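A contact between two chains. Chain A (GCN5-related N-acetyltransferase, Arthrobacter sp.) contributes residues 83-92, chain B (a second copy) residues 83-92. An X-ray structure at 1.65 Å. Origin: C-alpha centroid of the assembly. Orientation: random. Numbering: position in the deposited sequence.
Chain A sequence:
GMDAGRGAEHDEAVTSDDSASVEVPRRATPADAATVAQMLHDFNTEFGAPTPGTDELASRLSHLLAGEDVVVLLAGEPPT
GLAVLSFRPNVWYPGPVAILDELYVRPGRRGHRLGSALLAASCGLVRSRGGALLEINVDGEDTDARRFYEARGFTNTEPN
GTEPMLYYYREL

Chain A 83-92: AVLSFRPNVW
Chain B, residues 83-92: AVLSFRPNVW

The two copies of this acetyltransferase meet here through the same ten residues, and the near-equality of the paired distances makes the contact close to twofold symmetric. In each chain residues 83-88 form a strand that begins earlier in the sequence, with phi from -114° to -154° and psi from 121° to 159°. Val91 and Trp92 leave the extended form, with phi/psi of -64/-19° and -98/-6° in chain A and nearly the same values in chain B. The strand axes approach to 7.0 Å, and their N-to-C directions differ by 137°, so the strands run roughly antiparallel but well splayed. The register centers on Arg88(A) and Arg88(B), whose CA atoms are 6.1 Å apart; from there the chains diverge, and CA of Val84 lies 8.4 Å from CA of Val91 of the other chain in both pairings. Together the stretches bury 416 Å².

No direct hydrogen bond between the stretches is clear; the backbones are instead linked by a water. Water 1 donates to Phe87(A) O at 2.9 Å and to Phe87(B) O at 2.8 Å, so one molecule uses both hydrogens to join equivalent carbonyls across the center. The Phe87 side chains play no direct part: CA-to-CB points away from the partner stretch in both copies, with chi1 near -69° (m) and chi2 84°.

Strand alternation turns Val84, Ser86 and Arg88 toward the partner, and the polar packing is made by the last two. Arg88 covers the most area, 64 Å² in each chain, with its side chain extended beyond chi1: p, t, t, then chi4 near -91°. Ser86 is in the p rotamer. Ser86(A) OG lies 3.4 Å from both CD and NE of Arg88(B), and Ser86(B) OG lies 3.4 Å from both CD and NE of Arg88(A), so each hydroxyl sits where the aliphatic chain meets the guanidinium. The guanidinium meets it obliquely. Both Ser86 OG atoms, and NH1 and NH2 of both arginines, are satisfied by hydrogen bonds elsewhere in the structure. Closer to the backbone, Arg88(A) CB is 4.2 Å from Phe87(B) O, and Phe87(A) O is 4.3 Å from Arg88(B) CB.

Apolar contacts flank this center. Val84(A) CG1 packs on Val91(B) CG1 at 4.0 Å, and Val91(A) CG1 on Val84(B) CG1 at 3.9 Å. Val84 is t and Val91 is m in both chains, and all four CA-to-CB bonds point toward the other stretch. Pro89, with its ring C-gamma exo and its CB directed sideways, adds a looser approach through its carbonyl: Ser86(A) CB to Pro89(B) O measures 4.3 Å, and Pro89(A) O to Ser86(B) CB 4.4 Å.

Within chain A, Trp92(A) N donates to Asn90(A) OD1 at 2.9 Å with an angle of 160°; this side-chain bond ties the Asn90(A) amide oxygen to the backbone two residues on. Asn90(A) is t, with chi2 at -80°. Both tryptophans are m and stand clear of the partner.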

# COMPACT_ATOMS: atom_id res chain seq x y z
N ALA A 83 -9.34 11.71 7.58
CA ALA A 83 -8.83 10.72 6.64
C ALA A 83 -7.29 10.80 6.60
O ALA A 83 -6.75 11.91 6.68
CB ALA A 83 -9.39 10.97 5.27
N VAL A 84 -6.64 9.63 6.51
CA VAL A 84 -5.18 9.50 6.38
C VAL A 84 -4.91 8.83 5.04
O VAL A 84 -5.41 7.70 4.81
CB VAL A 84 -4.54 8.68 7.53
CG1 VAL A 84 -3.03 8.64 7.37
CG2 VAL A 84 -4.89 9.33 8.86
N LEU A 85 -4.16 9.55 4.22
CA LEU A 85 -3.75 9.10 2.86
C LEU A 85 -2.27 8.91 2.81
O LEU A 85 -1.53 9.77 3.26
CB LEU A 85 -4.10 10.11 1.81
CG LEU A 85 -5.59 10.30 1.54
CD1 LEU A 85 -5.89 11.64 0.85
CD2 LEU A 85 -6.10 9.14 0.68
N SER A 86 -1.79 7.81 2.21
CA SER A 86 -0.38 7.66 1.93
C SER A 86 -0.17 7.55 0.43
O SER A 86 -1.02 7.03 -0.27
CB SER A 86 0.18 6.42 2.62
OG SER A 86 -0.40 5.21 2.19
N PHE A 87 0.98 8.05 0.01
CA PHE A 87 1.39 8.09 -1.41
C PHE A 87 2.69 7.36 -1.60
O PHE A 87 3.59 7.44 -0.75
CB PHE A 87 1.56 9.54 -1.81
CG PHE A 87 0.28 10.32 -1.84
CD1 PHE A 87 -0.25 10.88 -0.69
CD2 PHE A 87 -0.42 10.41 -3.02
CE1 PHE A 87 -1.48 11.54 -0.75
CE2 PHE A 87 -1.62 11.05 -3.11
CZ PHE A 87 -2.15 11.64 -1.96
N ARG A 88 2.83 6.71 -2.74
CA ARG A 88 4.06 6.00 -3.06
C ARG A 88 4.19 5.91 -4.59
O ARG A 88 3.19 5.94 -5.32
CB ARG A 88 4.04 4.61 -2.45
CG ARG A 88 3.11 3.62 -3.13
CD ARG A 88 2.89 2.32 -2.37
NE ARG A 88 2.17 1.36 -3.19
CZ ARG A 88 0.84 1.19 -3.25
NH1 ARG A 88 -0.00 1.95 -2.55
NH2 ARG A 88 0.35 0.23 -4.01
N PRO A 89 5.42 5.75 -5.07
CA PRO A 89 5.53 5.54 -6.53
C PRO A 89 5.18 4.06 -6.90
O PRO A 89 5.17 3.20 -6.02
CB PRO A 89 7.01 5.78 -6.81
CG PRO A 89 7.66 6.21 -5.56
CD PRO A 89 6.76 5.80 -4.43
N ASN A 90 5.13 3.78 -8.18
CA ASN A 90 4.74 2.45 -8.67
C ASN A 90 5.33 2.29 -10.07
O ASN A 90 5.28 3.24 -10.85
CB ASN A 90 3.24 2.33 -8.65
CG ASN A 90 2.74 0.93 -9.02
OD1 ASN A 90 2.68 0.61 -10.20
ND2 ASN A 90 2.35 0.13 -8.02
N VAL A 91 5.88 1.12 -10.42
CA VAL A 91 6.50 0.97 -11.73
C VAL A 91 5.53 1.13 -12.91
O VAL A 91 5.98 1.38 -14.00
CB VAL A 91 7.27 -0.36 -11.88
CG1 VAL A 91 8.29 -0.51 -10.78
CG2 VAL A 91 6.36 -1.59 -11.86
N TRP A 92 4.22 0.98 -12.67
CA TRP A 92 3.25 0.95 -13.78
C TRP A 92 2.56 2.28 -14.06
O TRP A 92 1.78 2.36 -15.02
CB TRP A 92 2.18 -0.13 -13.52
CG TRP A 92 2.76 -1.51 -13.28
CD1 TRP A 92 2.68 -2.19 -12.14
CD2 TRP A 92 3.45 -2.36 -14.21
NE1 TRP A 92 3.28 -3.39 -12.26
CE2 TRP A 92 3.77 -3.55 -13.51
CE3 TRP A 92 3.81 -2.27 -15.57
CZ2 TRP A 92 4.45 -4.62 -14.11
CZ3 TRP A 92 4.50 -3.33 -16.16
CH2 TRP A 92 4.82 -4.48 -15.41
N ALA B 83 11.78 -9.08 -7.83
CA ALA B 83 10.81 -8.59 -6.85
C ALA B 83 10.82 -7.06 -6.90
O ALA B 83 11.85 -6.47 -7.06
CB ALA B 83 11.14 -9.09 -5.38
N VAL B 84 9.64 -6.47 -6.73
CA VAL B 84 9.46 -5.02 -6.64
C VAL B 84 8.83 -4.75 -5.28
O VAL B 84 7.76 -5.28 -4.98
CB VAL B 84 8.52 -4.44 -7.76
CG1 VAL B 84 8.48 -2.93 -7.67
CG2 VAL B 84 9.05 -4.89 -9.19
N LEU B 85 9.49 -3.91 -4.49
CA LEU B 85 9.02 -3.48 -3.18
C LEU B 85 8.77 -1.98 -3.16
O LEU B 85 9.56 -1.19 -3.73
CB LEU B 85 10.10 -3.80 -2.16
CG LEU B 85 10.45 -5.21 -1.77
CD1 LEU B 85 11.83 -5.21 -1.02
CD2 LEU B 85 9.35 -5.83 -0.88
N SER B 86 7.68 -1.55 -2.52
CA SER B 86 7.51 -0.14 -2.29
C SER B 86 7.51 0.16 -0.81
O SER B 86 7.10 -0.67 -0.02
CB SER B 86 6.20 0.35 -2.89
OG SER B 86 5.07 -0.25 -2.37
N PHE B 87 7.95 1.36 -0.47
CA PHE B 87 8.03 1.76 0.95
C PHE B 87 7.25 3.07 1.15
O PHE B 87 7.23 3.96 0.26
CB PHE B 87 9.48 2.01 1.31
CG PHE B 87 10.33 0.76 1.36
CD1 PHE B 87 10.88 0.25 0.20
CD2 PHE B 87 10.51 0.07 2.55
CE1 PHE B 87 11.60 -0.91 0.24
CE2 PHE B 87 11.25 -1.08 2.61
CZ PHE B 87 11.81 -1.56 1.45
N ARG B 88 6.60 3.22 2.29
CA ARG B 88 5.87 4.46 2.60
C ARG B 88 5.84 4.66 4.10
O ARG B 88 5.99 3.69 4.85
CB ARG B 88 4.41 4.36 2.08
CG ARG B 88 3.56 3.33 2.83
CD ARG B 88 2.24 3.05 2.09
NE ARG B 88 1.33 2.36 2.98
CZ ARG B 88 1.21 1.04 3.10
NH1 ARG B 88 1.99 0.24 2.41
NH2 ARG B 88 0.36 0.51 3.96
N PRO B 89 5.63 5.89 4.59
CA PRO B 89 5.44 6.10 6.01
C PRO B 89 4.03 5.74 6.45
O PRO B 89 3.16 5.56 5.60
CB PRO B 89 5.71 7.61 6.20
CG PRO B 89 6.08 8.14 4.88
CD PRO B 89 5.55 7.15 3.87
N ASN B 90 3.83 5.63 7.77
CA ASN B 90 2.55 5.27 8.34
C ASN B 90 2.44 5.91 9.71
O ASN B 90 3.43 5.97 10.43
CB ASN B 90 2.47 3.72 8.39
CG ASN B 90 1.11 3.21 8.78
OD1 ASN B 90 0.31 2.80 7.94
ND2 ASN B 90 0.84 3.24 10.05
N VAL B 91 1.26 6.43 10.07
CA VAL B 91 1.10 7.14 11.37
C VAL B 91 1.37 6.25 12.59
O VAL B 91 1.72 6.75 13.66
CB VAL B 91 -0.25 7.87 11.52
CG1 VAL B 91 -0.46 8.89 10.40
CG2 VAL B 91 -1.44 6.85 11.61
N TRP B 92 1.23 4.93 12.44
CA TRP B 92 1.29 3.98 13.56
C TRP B 92 2.66 3.37 13.79
O TRP B 92 2.86 2.67 14.78
CB TRP B 92 0.26 2.86 13.44
CG TRP B 92 -1.14 3.34 13.27
CD1 TRP B 92 -1.84 3.23 12.17
CD2 TRP B 92 -1.97 4.05 14.21
NE1 TRP B 92 -3.06 3.77 12.31
CE2 TRP B 92 -3.19 4.27 13.56
CE3 TRP B 92 -1.83 4.46 15.52
CZ2 TRP B 92 -4.22 4.96 14.14
CZ3 TRP B 92 -2.85 5.13 16.09
CH2 TRP B 92 -4.05 5.34 15.40
O HOH W 1 6.27 6.56 -0.30